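Local structure of lovastatin nonaketide synthase, polyketide synthase component (Aspergillus terreus, 7CPX) at residues A1274-G1279 with D2398-T2403; A1730-P1735 with A2391-M2396; L1810-A1815 with I2405-P2410; Y2313-A2318 with A2328-I2333. The protein builds the nonaketide dihydromonacolin L, on the route to lovastatin, from malonyl-CoA, S-adenosylmethionine and NADPH, working as a homodimer together with LovC. The protein carries 2 engineered substitutions. All blocks are in the same frame, centred on the assembly; numbering follows the deposited sequence.

Contact 1 of 4, residues A1274-G1279 with D2398-T2403; sequences ARWSWG and DLELTT
W1276 and E2400 both carry CG anti to their own carbonyl carbon (chi1 -74° for the tryptophan), and the glutamate chain runs out extended beyond CG to reach the indole. Its OE1 arrives over one face of the ring, offset toward the rim of the six-membered part, where the nearest atom is W1276 CH2 at 3.0 Å from E2400 OE1. The carboxylate plane is tilted 60° to the ring, so one oxygen leads and the group does not lie flat on the indole. R2423 makes a cation-pi contact with the same tryptophan. At the pyrrole part, T2402 OG1 sits 3.0 Å from W1276 NE1, but the angle is too poor for a hydrogen bond.

The backbones meet two residues before W1276 and two after E2400. A1274 and T2402 form a single antiparallel bridge, a hydrogen-bonded pair, through two weak bonds: A1274 N to T2402 O at 2.6 Å and T2402 N to A1274 O at 2.9 Å. A1274 CB packs on T2402 CB at 3.8 Å. R1275 skirts the other end, with R1275 NH1 3.9 Å from D2398 N, while its salt bridge goes to D1813.

The short strand axes lie 109° apart, consistent with a single bridge. Strand 2400-2402 is the last of the parallel Rossmann sheet of the ketoreductase, and strand 1275-1280 is an outermost strand of a mixed sheet. Two sheets meeting edge to edge in this way fit the paired structural and catalytic subdomains of a polyketide synthase ketoreductase.

Contact 2 of 4, residues A1730-P1735 with A2391-M2396; sequences AWVQHP and ATVLDM
The side chains of W1731 and V2393 cross at a slant, the valine bringing both methyls up to the root of the indole. V2393 CG2 lies 3.6 Å from W1731 CB, and V2393 CG1 lies 3.8 Å from W1731 CG, so the contact is made at the start of the side chain and the five-membered part of the ring. The indole also touches Q2315 and Q2319 of helix 2305-2323.

V1732 also directs its CB toward the other loop. With V1732 CG1 anti to the backbone N (chi1 -164°), that methyl comes within 3.2 Å of A2391 O, while V1732 CG2 is turned to the backbone of 2391-2396, 3.6 Å from T2392 C. M2396 closes the group: a bend at chi3 (-71°) swings CE across the valine, next to both V1732 methyls.

Segment 1730-1735 links strand 1720-1728 to helix 1735-1750; segment 2391-2396 leads from helix 2363-2385 toward strand 2400-2402 of the ketoreductase. The two loops share no hydrogen bond. Methyl groups, a thioether end and an indole root meet in a largely buried patch bordered by one backbone carbonyl, which suggests that fit of shape and exclusion of water join them.

Contact 3 of 4, residues L1810-A1815 with I2405-P2410; sequences LKRDLA and IPPLDP
An arginine gripping a single backbone carbonyl makes this a polar side-chain-to-backbone contact, set where strand 1804-1811 gives way to helix 1814-1822 and where the ketoreductase chain runs on in a proline-rich loop after strand 2400-2402. R1812 reaches I2405 O with both terminal nitrogens. R1812 NH2 donates to I2405 O at 2.8 Å; R1812 NH1 does so at 2.7 Å, though its place in the model is less sure. A bend at chi2 (-62°) turns CD out of the line of the chain on the way to the guanidinium. The oxygen lies almost in the guanidinium plane, whereas NH2 stands above the plane of the carbonyl, 42° out of it. R1812 NH2 also lies 3.2 Å from P2406 C and 3.3 Å from P2407 N, a proline nitrogen with no hydrogen to share.

Beside this polar grip, L1810 and I2405 point at each other and cross at about a right angle, their CD1 methyls modelled too close for the separation to be trusted. Next along, D1813 is the N-cap of helix 1814-1822: D1813 OD1 takes a weak capping bond from A1815 N at 3.5 Å, and OD2 makes salt bridges to R1275 and R1816.

L1810 also bonds through its backbone to R2423. The arrangement is consistent with the C-terminal part of the ketoreductase returning to the sheet of what is probably its structural subdomain.

Contact 4 of 4, residues Y2313-A2318 with A2328-I2333; sequences YLQALA and ASTIDI
This is the helix-to-strand half of a beta-alpha-beta crossover in the Rossmann fold of the ketoreductase: helix 2305-2323 returns the chain to strand 2329-2333, which lies next to the parallel strand 2288-2294. The segment axes come within 7.3 Å and run nearly antiparallel, at 150°.

In the middle, T2330 CG2, anti to the carbonyl carbon, fits against the helix backbone, 3.5 Å from Q2315 CA and 3.6 Å from L2314 O, and touches A2318 CB at 3.6 Å. The T2330 side chain crosses that of Q2315 at about a right angle, with T2330 OG1 3.7 Å from Q2315 CG. Just before the strand two small residues let the backbones close in: A2328 CB is 4.0 Å from A2318 CB. Further along the strand the extended Q2315 chain brings its amide to D2332, the two planes 73° apart; NE2 and OD2 are modelled impossibly close, so their interaction is doubtful.

I2333, at the strand's end, belongs to the NADP pocket. Helix 1735-1750 packs on Y2313 and A2316, helix 2256-2276 on Y2313 and L2314, helix 2363-2385 on I2331 and I2333, and strand 2400-2402 runs beside strand 2329-2333.

How the contacts relate
Contact 4 lies wholly inside the ketoreductase core, whereas contacts 1, 2 and 3 each tie a ketoreductase segment to a strand of the sheet holding 1275-1280 and 1804-1811, or to a loop directly following one. All are mainly buried, but contacts 2 and 3 each include an exposed residue. Contacts 1 and 4 share a sheet, strand 2400-2402 being bonded to strand 2329-2333 through L2401; contacts 1 and 3 share the other, joined by R1275 with K1811 and D1813. W1731 of contact 2 reaches Q2315 of contact 4. Chemistry follows place: helix-on-strand packing of alanines and a threonine methyl, with a doubtful Q2315-D2332 pair, at contact 4, apolar loops at contact 2, mixed backbone and indole contacts at 1, and an arginine-carbonyl grip at 3.

Contact 1 of 4, residues A1274-G1279 with D2398-T2403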
loop_
_atom_site.group_PDB
_atom_site.type_symbol
_atom_site.label_atom_id
_atom_site.label_comp_id
_atom_site.label_asym_id
_atom_site.label_seq_id
_atom_site.Cartn_x
_atom_site.Cartn_y
_atom_site.Cartn_z
ATOM N N ALA A 1274 42.352 -26.096 27.462
ATOM C CA ALA A 1274 43.766 -25.811 27.634
ATOM C C ALA A 1274 44.519 -27.127 27.754
ATOM O O ALA A 1274 43.943 -28.158 28.108
ATOM C CB ALA A 1274 44.019 -24.939 28.867
ATOM N N ARG A 1275 45.814 -27.080 27.455
ATOM C CA ARG A 1275 46.678 -28.246 27.520
ATOM C C ARG A 1275 47.911 -27.932 28.355
ATOM O O ARG A 1275 48.362 -26.783 28.426
ATOM C CB ARG A 1275 47.111 -28.709 26.122
ATOM C CG ARG A 1275 47.808 -27.643 25.296
ATOM C CD ARG A 1275 48.455 -28.231 24.048
ATOM N NE ARG A 1275 47.563 -29.142 23.337
ATOM C CZ ARG A 1275 47.652 -30.466 23.353
ATOM N NH1 ARG A 1275 48.603 -31.093 24.027
ATOM N NH2 ARG A 1275 46.765 -31.183 22.668
ATOM N N TRP A 1276 48.448 -28.977 28.986
ATOM C CA TRP A 1276 49.683 -28.882 29.761
ATOM C C TRP A 1276 50.861 -28.903 28.796
ATOM O O TRP A 1276 51.531 -29.919 28.597
ATOM C CB TRP A 1276 49.787 -30.023 30.766
ATOM C CG TRP A 1276 48.891 -29.894 31.946
ATOM C CD1 TRP A 1276 47.885 -28.998 32.112
ATOM C CD2 TRP A 1276 48.925 -30.687 33.138
ATOM N NE1 TRP A 1276 47.283 -29.181 33.332
ATOM C CE2 TRP A 1276 47.903 -30.214 33.982
ATOM C CE3 TRP A 1276 49.718 -31.753 33.572
ATOM C CZ2 TRP A 1276 47.653 -30.768 35.235
ATOM C CZ3 TRP A 1276 49.469 -32.302 34.816
ATOM C CH2 TRP A 1276 48.445 -31.809 35.633
ATOM N N SER A 1277 51.116 -27.756 28.173
ATOM C CA SER A 1277 52.338 -27.626 27.399
ATOM C C SER A 1277 53.502 -27.901 28.337
ATOM O O SER A 1277 53.745 -27.134 29.273
ATOM C CB SER A 1277 52.448 -26.236 26.775
ATOM O OG SER A 1277 53.607 -26.128 25.968
ATOM N N TRP A 1278 54.197 -29.012 28.123
ATOM C CA TRP A 1278 55.306 -29.429 28.977
ATOM C C TRP A 1278 56.595 -28.981 28.297
ATOM O O TRP A 1278 56.999 -29.531 27.273
ATOM C CB TRP A 1278 55.283 -30.935 29.202
ATOM C CG TRP A 1278 54.285 -31.402 30.216
ATOM C CD1 TRP A 1278 53.052 -31.923 29.970
ATOM C CD2 TRP A 1278 54.447 -31.413 31.638
ATOM N NE1 TRP A 1278 52.430 -32.250 31.149
ATOM C CE2 TRP A 1278 53.267 -31.948 32.190
ATOM C CE3 TRP A 1278 55.473 -31.017 32.499
ATOM C CZ2 TRP A 1278 53.086 -32.095 33.562
ATOM C CZ3 TRP A 1278 55.293 -31.167 33.857
ATOM C CH2 TRP A 1278 54.109 -31.700 34.377
ATOM N N GLY A 1279 57.245 -27.973 28.875
ATOM C CA GLY A 1279 58.438 -27.418 28.281
ATOM C C GLY A 1279 59.574 -27.306 29.275
ATOM O O GLY A 1279 59.363 -27.300 30.487
ATOM N N ASP A 2398 47.959 -34.240 26.257
ATOM C CA ASP A 2398 46.711 -34.401 25.523
ATOM C C ASP A 2398 45.669 -35.165 26.326
ATOM O O ASP A 2398 44.471 -34.911 26.165
ATOM C CB ASP A 2398 46.972 -35.119 24.198
ATOM C CG ASP A 2398 47.666 -36.453 24.386
ATOM O OD1 ASP A 2398 47.968 -36.809 25.544
ATOM O OD2 ASP A 2398 47.912 -37.144 23.375
ATOM N N LEU A 2399 46.095 -36.097 27.182
ATOM C CA LEU A 2399 45.136 -36.860 27.972
ATOM C C LEU A 2399 44.344 -35.954 28.903
ATOM O O LEU A 2399 43.116 -36.063 28.988
ATOM C CB LEU A 2399 45.858 -37.938 28.777
ATOM C CG LEU A 2399 46.781 -38.871 27.995
ATOM C CD1 LEU A 2399 47.282 -39.976 28.903
ATOM C CD2 LEU A 2399 46.071 -39.447 26.784
ATOM N N GLU A 2400 45.027 -35.053 29.604
ATOM C CA GLU A 2400 44.378 -34.158 30.560
ATOM C C GLU A 2400 43.899 -32.927 29.808
ATOM O O GLU A 2400 44.696 -32.073 29.414
ATOM C CB GLU A 2400 45.332 -33.780 31.686
ATOM C CG GLU A 2400 45.937 -34.962 32.417
ATOM C CD GLU A 2400 46.612 -34.558 33.713
ATOM O OE1 GLU A 2400 46.445 -33.394 34.134
ATOM O OE2 GLU A 2400 47.309 -35.402 34.312
ATOM N N LEU A 2401 42.589 -32.833 29.607
ATOM C CA LEU A 2401 41.987 -31.666 28.973
ATOM C C LEU A 2401 41.721 -30.634 30.056
ATOM O O LEU A 2401 40.725 -30.715 30.781
ATOM C CB LEU A 2401 40.709 -32.047 28.236
ATOM C CG LEU A 2401 40.897 -32.828 26.935
ATOM C CD1 LEU A 2401 41.473 -34.209 27.199
ATOM C CD2 LEU A 2401 39.583 -32.938 26.192
ATOM N N THR A 2402 42.635 -29.679 30.194
ATOM C CA THR A 2402 42.446 -28.597 31.149
ATOM C C THR A 2402 41.340 -27.674 30.660
ATOM O O THR A 2402 41.325 -27.268 29.495
ATOM C CB THR A 2402 43.748 -27.822 31.334
ATOM O OG1 THR A 2402 44.781 -28.718 31.761
ATOM C CG2 THR A 2402 43.579 -26.724 32.370
ATOM N N THR A 2403 40.413 -27.342 31.553
ATOM C CA THR A 2403 39.237 -26.582 31.166
ATOM C C THR A 2403 38.764 -25.746 32.345
ATOM O O THR A 2403 39.066 -26.042 33.503
ATOM C CB THR A 2403 38.116 -27.511 30.682
ATOM O OG1 THR A 2403 38.639 -28.425 29.709
ATOM C CG2 THR A 2403 36.992 -26.715 30.060
#

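Contact 2 of 4, residues A1730-P1735 with A2391-M2396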
loop_
_atom_site.group_PDB
_atom_site.type_symbol
_atom_site.label_atom_id
_atom_site.label_comp_id
_atom_site.label_asym_id
_atom_site.label_seq_id
_atom_site.Cartn_x
_atom_site.Cartn_y
_atom_site.Cartn_z
ATOM N N ALA A 1730 55.113 -39.775 39.782
ATOM C CA ALA A 1730 53.796 -39.787 40.410
ATOM C C ALA A 1730 52.691 -39.905 39.372
ATOM O O ALA A 1730 51.766 -40.714 39.518
ATOM C CB ALA A 1730 53.607 -38.518 41.238
ATOM N N TRP A 1731 52.772 -39.106 38.310
ATOM C CA TRP A 1731 51.662 -39.016 37.372
ATOM C C TRP A 1731 51.548 -40.257 36.498
ATOM O O TRP A 1731 50.459 -40.558 35.998
ATOM C CB TRP A 1731 51.817 -37.768 36.507
ATOM C CG TRP A 1731 51.743 -36.496 37.292
ATOM C CD1 TRP A 1731 52.779 -35.674 37.618
ATOM C CD2 TRP A 1731 50.570 -35.905 37.860
ATOM N NE1 TRP A 1731 52.326 -34.606 38.350
ATOM C CE2 TRP A 1731 50.971 -34.725 38.513
ATOM C CE3 TRP A 1731 49.218 -36.258 37.878
ATOM C CZ2 TRP A 1731 50.072 -33.896 39.176
ATOM C CZ3 TRP A 1731 48.327 -35.434 38.537
ATOM C CH2 TRP A 1731 48.758 -34.267 39.177
ATOM N N VAL A 1732 52.643 -40.993 36.307
ATOM C CA VAL A 1732 52.641 -42.117 35.378
ATOM C C VAL A 1732 52.770 -43.474 36.064
ATOM O O VAL A 1732 52.452 -44.498 35.439
ATOM C CB VAL A 1732 53.764 -41.959 34.333
ATOM C CG1 VAL A 1732 53.525 -42.891 33.153
ATOM C CG2 VAL A 1732 53.868 -40.511 33.885
ATOM N N GLN A 1733 53.236 -43.521 37.312
ATOM C CA GLN A 1733 53.452 -44.792 37.992
ATOM C C GLN A 1733 52.926 -44.851 39.418
ATOM O O GLN A 1733 52.658 -45.957 39.902
ATOM C CB GLN A 1733 54.951 -45.132 38.018
ATOM C CG GLN A 1733 55.598 -45.192 36.645
ATOM C CD GLN A 1733 55.024 -46.294 35.776
ATOM O OE1 GLN A 1733 54.270 -47.144 36.248
ATOM N NE2 GLN A 1733 55.379 -46.282 34.496
ATOM N N HIS A 1734 52.767 -43.722 40.106
ATOM C CA HIS A 1734 52.366 -43.699 41.513
ATOM C C HIS A 1734 51.250 -42.681 41.700
ATOM O O HIS A 1734 51.499 -41.527 42.077
ATOM C CB HIS A 1734 53.559 -43.386 42.415
ATOM C CG HIS A 1734 54.608 -44.452 42.415
ATOM N ND1 HIS A 1734 54.729 -45.377 43.430
ATOM C CD2 HIS A 1734 55.578 -44.750 41.519
ATOM C CE1 HIS A 1734 55.732 -46.193 43.162
ATOM N NE2 HIS A 1734 56.264 -45.835 42.007
ATOM N N PRO A 1735 50.001 -43.076 41.447
ATOM C CA PRO A 1735 48.887 -42.129 41.611
ATOM C C PRO A 1735 48.748 -41.574 43.018
ATOM O O PRO A 1735 48.210 -40.474 43.177
ATOM C CB PRO A 1735 47.662 -42.961 41.212
ATOM C CG PRO A 1735 48.202 -44.011 40.305
ATOM C CD PRO A 1735 49.565 -44.340 40.832
ATOM N N ALA A 2391 55.708 -42.505 28.509
ATOM C CA ALA A 2391 56.476 -42.937 29.671
ATOM C C ALA A 2391 56.481 -41.888 30.774
ATOM O O ALA A 2391 56.423 -42.240 31.958
ATOM C CB ALA A 2391 57.908 -43.267 29.254
ATOM N N THR A 2392 56.557 -40.613 30.417
ATOM C CA THR A 2392 56.678 -39.529 31.380
ATOM C C THR A 2392 55.450 -38.628 31.306
ATOM O O THR A 2392 54.568 -38.800 30.462
ATOM C CB THR A 2392 57.955 -38.720 31.137
ATOM O OG1 THR A 2392 58.061 -37.683 32.121
ATOM C CG2 THR A 2392 57.943 -38.096 29.746
ATOM N N VAL A 2393 55.409 -37.650 32.214
ATOM C CA VAL A 2393 54.290 -36.719 32.258
ATOM C C VAL A 2393 54.316 -35.774 31.066
ATOM O O VAL A 2393 53.270 -35.244 30.675
ATOM C CB VAL A 2393 54.299 -35.914 33.571
ATOM C CG1 VAL A 2393 52.918 -35.356 33.857
ATOM C CG2 VAL A 2393 54.784 -36.775 34.729
ATOM N N LEU A 2394 55.493 -35.550 30.479
ATOM C CA LEU A 2394 55.604 -34.640 29.348
ATOM C C LEU A 2394 54.837 -35.138 28.133
ATOM O O LEU A 2394 54.475 -34.333 27.267
ATOM C CB LEU A 2394 57.073 -34.444 28.973
ATOM C CG LEU A 2394 58.063 -34.175 30.110
ATOM C CD1 LEU A 2394 59.474 -34.083 29.559
ATOM C CD2 LEU A 2394 57.709 -32.910 30.869
ATOM N N ASP A 2395 54.583 -36.440 28.047
ATOM C CA ASP A 2395 53.993 -37.038 26.860
ATOM C C ASP A 2395 52.485 -37.221 26.958
ATOM O O ASP A 2395 51.881 -37.741 26.014
ATOM C CB ASP A 2395 54.643 -38.398 26.587
ATOM C CG ASP A 2395 56.153 -38.317 26.507
ATOM O OD1 ASP A 2395 56.701 -37.209 26.684
ATOM O OD2 ASP A 2395 56.793 -39.362 26.268
ATOM N N MET A 2396 51.863 -36.815 28.062
ATOM C CA MET A 2396 50.446 -37.060 28.302
ATOM C C MET A 2396 49.701 -35.769 28.611
ATOM O O MET A 2396 48.768 -35.743 29.416
ATOM C CB MET A 2396 50.264 -38.075 29.426
ATOM C CG MET A 2396 50.570 -39.498 28.999
ATOM S SD MET A 2396 50.379 -40.696 30.327
ATOM C CE MET A 2396 51.780 -40.276 31.355
#

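Contact 3 of 4, residues L1810-A1815 with I2405-P2410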
loop_
_atom_site.group_PDB
_atom_site.type_symbol
_atom_site.label_atom_id
_atom_site.label_comp_id
_atom_site.label_asym_id
_atom_site.label_seq_id
_atom_site.Cartn_x
_atom_site.Cartn_y
_atom_site.Cartn_z
ATOM N N LEU A 1810 49.725 -24.003 31.192
ATOM C CA LEU A 1810 48.416 -24.166 30.577
ATOM C C LEU A 1810 48.314 -23.256 29.363
ATOM O O LEU A 1810 48.319 -22.028 29.498
ATOM C CB LEU A 1810 47.318 -23.852 31.586
ATOM C CG LEU A 1810 47.538 -24.474 32.966
ATOM C CD1 LEU A 1810 46.370 -24.183 33.879
ATOM C CD2 LEU A 1810 47.763 -25.967 32.842
ATOM N N LYS A 1811 48.225 -23.854 28.178
ATOM C CA LYS A 1811 48.134 -23.107 26.933
ATOM C C LYS A 1811 46.881 -23.524 26.180
ATOM O O LYS A 1811 46.618 -24.718 26.009
ATOM C CB LYS A 1811 49.376 -23.327 26.067
ATOM C CG LYS A 1811 50.663 -22.911 26.759
ATOM C CD LYS A 1811 51.589 -22.116 25.852
ATOM C CE LYS A 1811 52.369 -23.011 24.907
ATOM N NZ LYS A 1811 53.509 -22.279 24.288
ATOM N N ARG A 1812 46.117 -22.534 25.728
ATOM C CA ARG A 1812 44.861 -22.806 25.045
ATOM C C ARG A 1812 45.091 -23.782 23.902
ATOM O O ARG A 1812 45.797 -23.468 22.939
ATOM C CB ARG A 1812 44.255 -21.508 24.517
ATOM C CG ARG A 1812 44.053 -20.423 25.562
ATOM C CD ARG A 1812 43.078 -20.852 26.639
ATOM N NE ARG A 1812 42.752 -19.756 27.542
ATOM C CZ ARG A 1812 42.014 -19.881 28.636
ATOM N NH1 ARG A 1812 41.499 -21.046 28.993
ATOM N NH2 ARG A 1812 41.783 -18.810 29.390
ATOM N N ASP A 1813 44.492 -24.968 24.005
ATOM C CA ASP A 1813 44.627 -25.989 22.970
ATOM C C ASP A 1813 43.775 -25.549 21.785
ATOM O O ASP A 1813 42.611 -25.925 21.629
ATOM C CB ASP A 1813 44.211 -27.355 23.497
ATOM C CG ASP A 1813 44.462 -28.466 22.496
ATOM O OD1 ASP A 1813 45.005 -28.179 21.410
ATOM O OD2 ASP A 1813 44.113 -29.627 22.797
ATOM N N LEU A 1814 44.386 -24.731 20.926
ATOM C CA LEU A 1814 43.650 -24.102 19.839
ATOM C C LEU A 1814 42.984 -25.120 18.927
ATOM O O LEU A 1814 41.990 -24.789 18.278
ATOM C CB LEU A 1814 44.584 -23.205 19.027
ATOM C CG LEU A 1814 45.223 -22.052 19.806
ATOM C CD1 LEU A 1814 46.119 -21.225 18.901
ATOM C CD2 LEU A 1814 44.164 -21.174 20.454
ATOM N N ALA A 1815 43.496 -26.349 18.865
ATOM C CA ALA A 1815 42.844 -27.371 18.055
ATOM C C ALA A 1815 41.437 -27.658 18.569
ATOM O O ALA A 1815 40.448 -27.491 17.845
ATOM C CB ALA A 1815 43.684 -28.647 18.046
ATOM N N ILE A 2405 39.362 -22.418 32.919
ATOM C CA ILE A 2405 40.189 -21.271 33.283
ATOM C C ILE A 2405 39.845 -20.128 32.332
ATOM O O ILE A 2405 40.071 -20.262 31.118
ATOM C CB ILE A 2405 41.682 -21.607 33.217
ATOM C CG1 ILE A 2405 41.987 -22.777 34.149
ATOM C CG2 ILE A 2405 42.506 -20.392 33.607
ATOM C CD1 ILE A 2405 43.400 -23.270 34.060
ATOM N N PRO A 2406 39.318 -19.010 32.821
ATOM C CA PRO A 2406 38.956 -17.915 31.929
ATOM C C PRO A 2406 40.183 -17.116 31.535
ATOM O O PRO A 2406 41.249 -17.258 32.154
ATOM C CB PRO A 2406 37.998 -17.077 32.783
ATOM C CG PRO A 2406 38.534 -17.246 34.159
ATOM C CD PRO A 2406 39.088 -18.653 34.233
ATOM N N PRO A 2407 40.082 -16.275 30.509
ATOM C CA PRO A 2407 41.178 -15.339 30.232
ATOM C C PRO A 2407 41.494 -14.514 31.466
ATOM O O PRO A 2407 40.665 -13.722 31.925
ATOM C CB PRO A 2407 40.631 -14.483 29.083
ATOM C CG PRO A 2407 39.610 -15.343 28.426
ATOM C CD PRO A 2407 38.991 -16.154 29.527
ATOM N N LEU A 2408 42.689 -14.699 32.018
ATOM C CA LEU A 2408 43.040 -14.114 33.306
ATOM C C LEU A 2408 43.336 -12.633 33.120
ATOM O O LEU A 2408 44.357 -12.262 32.531
ATOM C CB LEU A 2408 44.234 -14.848 33.907
ATOM C CG LEU A 2408 44.053 -16.363 34.009
ATOM C CD1 LEU A 2408 45.322 -17.009 34.507
ATOM C CD2 LEU A 2408 42.889 -16.707 34.920
ATOM N N ASP A 2409 42.444 -11.789 33.619
ATOM C CA ASP A 2409 42.616 -10.349 33.501
ATOM C C ASP A 2409 43.611 -9.862 34.548
ATOM O O ASP A 2409 43.390 -10.085 35.744
ATOM C CB ASP A 2409 41.280 -9.642 33.681
ATOM C CG ASP A 2409 41.371 -8.150 33.429
ATOM O OD1 ASP A 2409 42.465 -7.670 33.065
ATOM O OD2 ASP A 2409 40.345 -7.455 33.594
ATOM N N PRO A 2410 44.706 -9.207 34.156
ATOM C CA PRO A 2410 45.612 -8.648 35.172
ATOM C C PRO A 2410 44.925 -7.670 36.106
ATOM O O PRO A 2410 45.326 -7.551 37.271
ATOM C CB PRO A 2410 46.699 -7.964 34.333
ATOM C CG PRO A 2410 46.680 -8.686 33.033
ATOM C CD PRO A 2410 45.249 -9.057 32.795
#

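Contact 4 of 4, residues Y2313-A2318 with A2328-I2333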
loop_
_atom_site.group_PDB
_atom_site.type_symbol
_atom_site.label_atom_id
_atom_site.label_comp_id
_atom_site.label_asym_id
_atom_site.label_seq_id
_atom_site.Cartn_x
_atom_site.Cartn_y
_atom_site.Cartn_z
ATOM N N TYR A 2313 44.687 -37.847 41.861
ATOM C CA TYR A 2313 44.740 -39.302 41.789
ATOM C C TYR A 2313 44.058 -39.784 40.520
ATOM O O TYR A 2313 44.547 -40.699 39.846
ATOM C CB TYR A 2313 44.086 -39.944 43.008
ATOM C CG TYR A 2313 44.304 -41.442 43.087
ATOM C CD1 TYR A 2313 43.585 -42.309 42.278
ATOM C CD2 TYR A 2313 45.232 -41.988 43.961
ATOM C CE1 TYR A 2313 43.783 -43.674 42.339
ATOM C CE2 TYR A 2313 45.434 -43.352 44.031
ATOM C CZ TYR A 2313 44.706 -44.190 43.218
ATOM O OH TYR A 2313 44.902 -45.551 43.282
ATOM N N LEU A 2314 42.916 -39.186 40.185
ATOM C CA LEU A 2314 42.241 -39.532 38.935
ATOM C C LEU A 2314 43.144 -39.266 37.736
ATOM O O LEU A 2314 43.257 -40.097 36.826
ATOM C CB LEU A 2314 40.940 -38.735 38.810
ATOM C CG LEU A 2314 39.662 -39.408 39.312
ATOM C CD1 LEU A 2314 39.846 -39.969 40.710
ATOM C CD2 LEU A 2314 38.503 -38.425 39.285
ATOM N N GLN A 2315 43.796 -38.103 37.721
ATOM C CA GLN A 2315 44.670 -37.747 36.606
ATOM C C GLN A 2315 45.808 -38.744 36.466
ATOM O O GLN A 2315 46.113 -39.209 35.361
ATOM C CB GLN A 2315 45.231 -36.339 36.806
ATOM C CG GLN A 2315 44.226 -35.220 36.645
ATOM C CD GLN A 2315 44.831 -33.860 36.928
ATOM O OE1 GLN A 2315 46.001 -33.753 37.298
ATOM N NE2 GLN A 2315 44.038 -32.810 36.754
ATOM N N ALA A 2316 46.459 -39.077 37.579
ATOM C CA ALA A 2316 47.587 -39.996 37.520
ATOM C C ALA A 2316 47.146 -41.402 37.152
ATOM O O ALA A 2316 47.874 -42.110 36.450
ATOM C CB ALA A 2316 48.328 -40.007 38.850
ATOM N N LEU A 2317 45.973 -41.832 37.618
ATOM C CA LEU A 2317 45.470 -43.135 37.207
ATOM C C LEU A 2317 45.203 -43.158 35.711
ATOM O O LEU A 2317 45.531 -44.136 35.033
ATOM C CB LEU A 2317 44.206 -43.493 37.983
ATOM C CG LEU A 2317 43.710 -44.914 37.709
ATOM C CD1 LEU A 2317 43.300 -45.599 38.997
ATOM C CD2 LEU A 2317 42.555 -44.902 36.723
ATOM N N ALA A 2318 44.629 -42.082 35.171
ATOM C CA ALA A 2318 44.418 -42.012 33.728
ATOM C C ALA A 2318 45.746 -42.072 32.984
ATOM O O ALA A 2318 45.884 -42.783 31.981
ATOM C CB ALA A 2318 43.668 -40.729 33.369
ATOM N N ALA A 2328 42.235 -43.974 28.418
ATOM C CA ALA A 2328 41.922 -43.203 29.612
ATOM C C ALA A 2328 42.203 -41.739 29.322
ATOM O O ALA A 2328 42.914 -41.400 28.373
ATOM C CB ALA A 2328 42.733 -43.677 30.819
ATOM N N SER A 2329 41.637 -40.876 30.160
ATOM C CA SER A 2329 41.819 -39.436 30.040
ATOM C C SER A 2329 41.118 -38.782 31.222
ATOM O O SER A 2329 40.332 -39.417 31.932
ATOM C CB SER A 2329 41.270 -38.897 28.719
ATOM O OG SER A 2329 39.897 -39.219 28.577
ATOM N N THR A 2330 41.417 -37.505 31.428
ATOM C CA THR A 2330 40.776 -36.707 32.459
ATOM C C THR A 2330 40.367 -35.365 31.879
ATOM O O THR A 2330 40.999 -34.849 30.953
ATOM C CB THR A 2330 41.693 -36.482 33.663
ATOM O OG1 THR A 2330 42.952 -35.960 33.219
ATOM C CG2 THR A 2330 41.917 -37.778 34.408
ATOM N N ILE A 2331 39.299 -34.805 32.436
ATOM C CA ILE A 2331 38.797 -33.493 32.059
ATOM C C ILE A 2331 38.803 -32.640 33.316
ATOM O O ILE A 2331 38.071 -32.927 34.272
ATOM C CB ILE A 2331 37.396 -33.569 31.439
ATOM C CG1 ILE A 2331 36.442 -34.366 32.335
ATOM C CG2 ILE A 2331 37.470 -34.217 30.082
ATOM C CD1 ILE A 2331 35.065 -34.556 31.743
ATOM N N ASP A 2332 39.638 -31.603 33.331
ATOM C CA ASP A 2332 39.726 -30.707 34.481
ATOM C C ASP A 2332 38.660 -29.633 34.305
ATOM O O ASP A 2332 38.895 -28.544 33.778
ATOM C CB ASP A 2332 41.124 -30.122 34.599
ATOM C CG ASP A 2332 42.206 -31.172 34.443
ATOM O OD1 ASP A 2332 42.519 -31.537 33.290
ATOM O OD2 ASP A 2332 42.733 -31.642 35.472
ATOM N N ILE A 2333 37.460 -29.964 34.754
ATOM C CA ILE A 2333 36.288 -29.136 34.505
ATOM C C ILE A 2333 36.301 -27.930 35.431
ATOM O O ILE A 2333 36.740 -28.002 36.585
ATOM C CB ILE A 2333 35.000 -29.960 34.689
ATOM C CG1 ILE A 2333 35.032 -31.221 33.826
ATOM C CG2 ILE A 2333 33.792 -29.123 34.324
ATOM C CD1 ILE A 2333 34.137 -32.317 34.341
#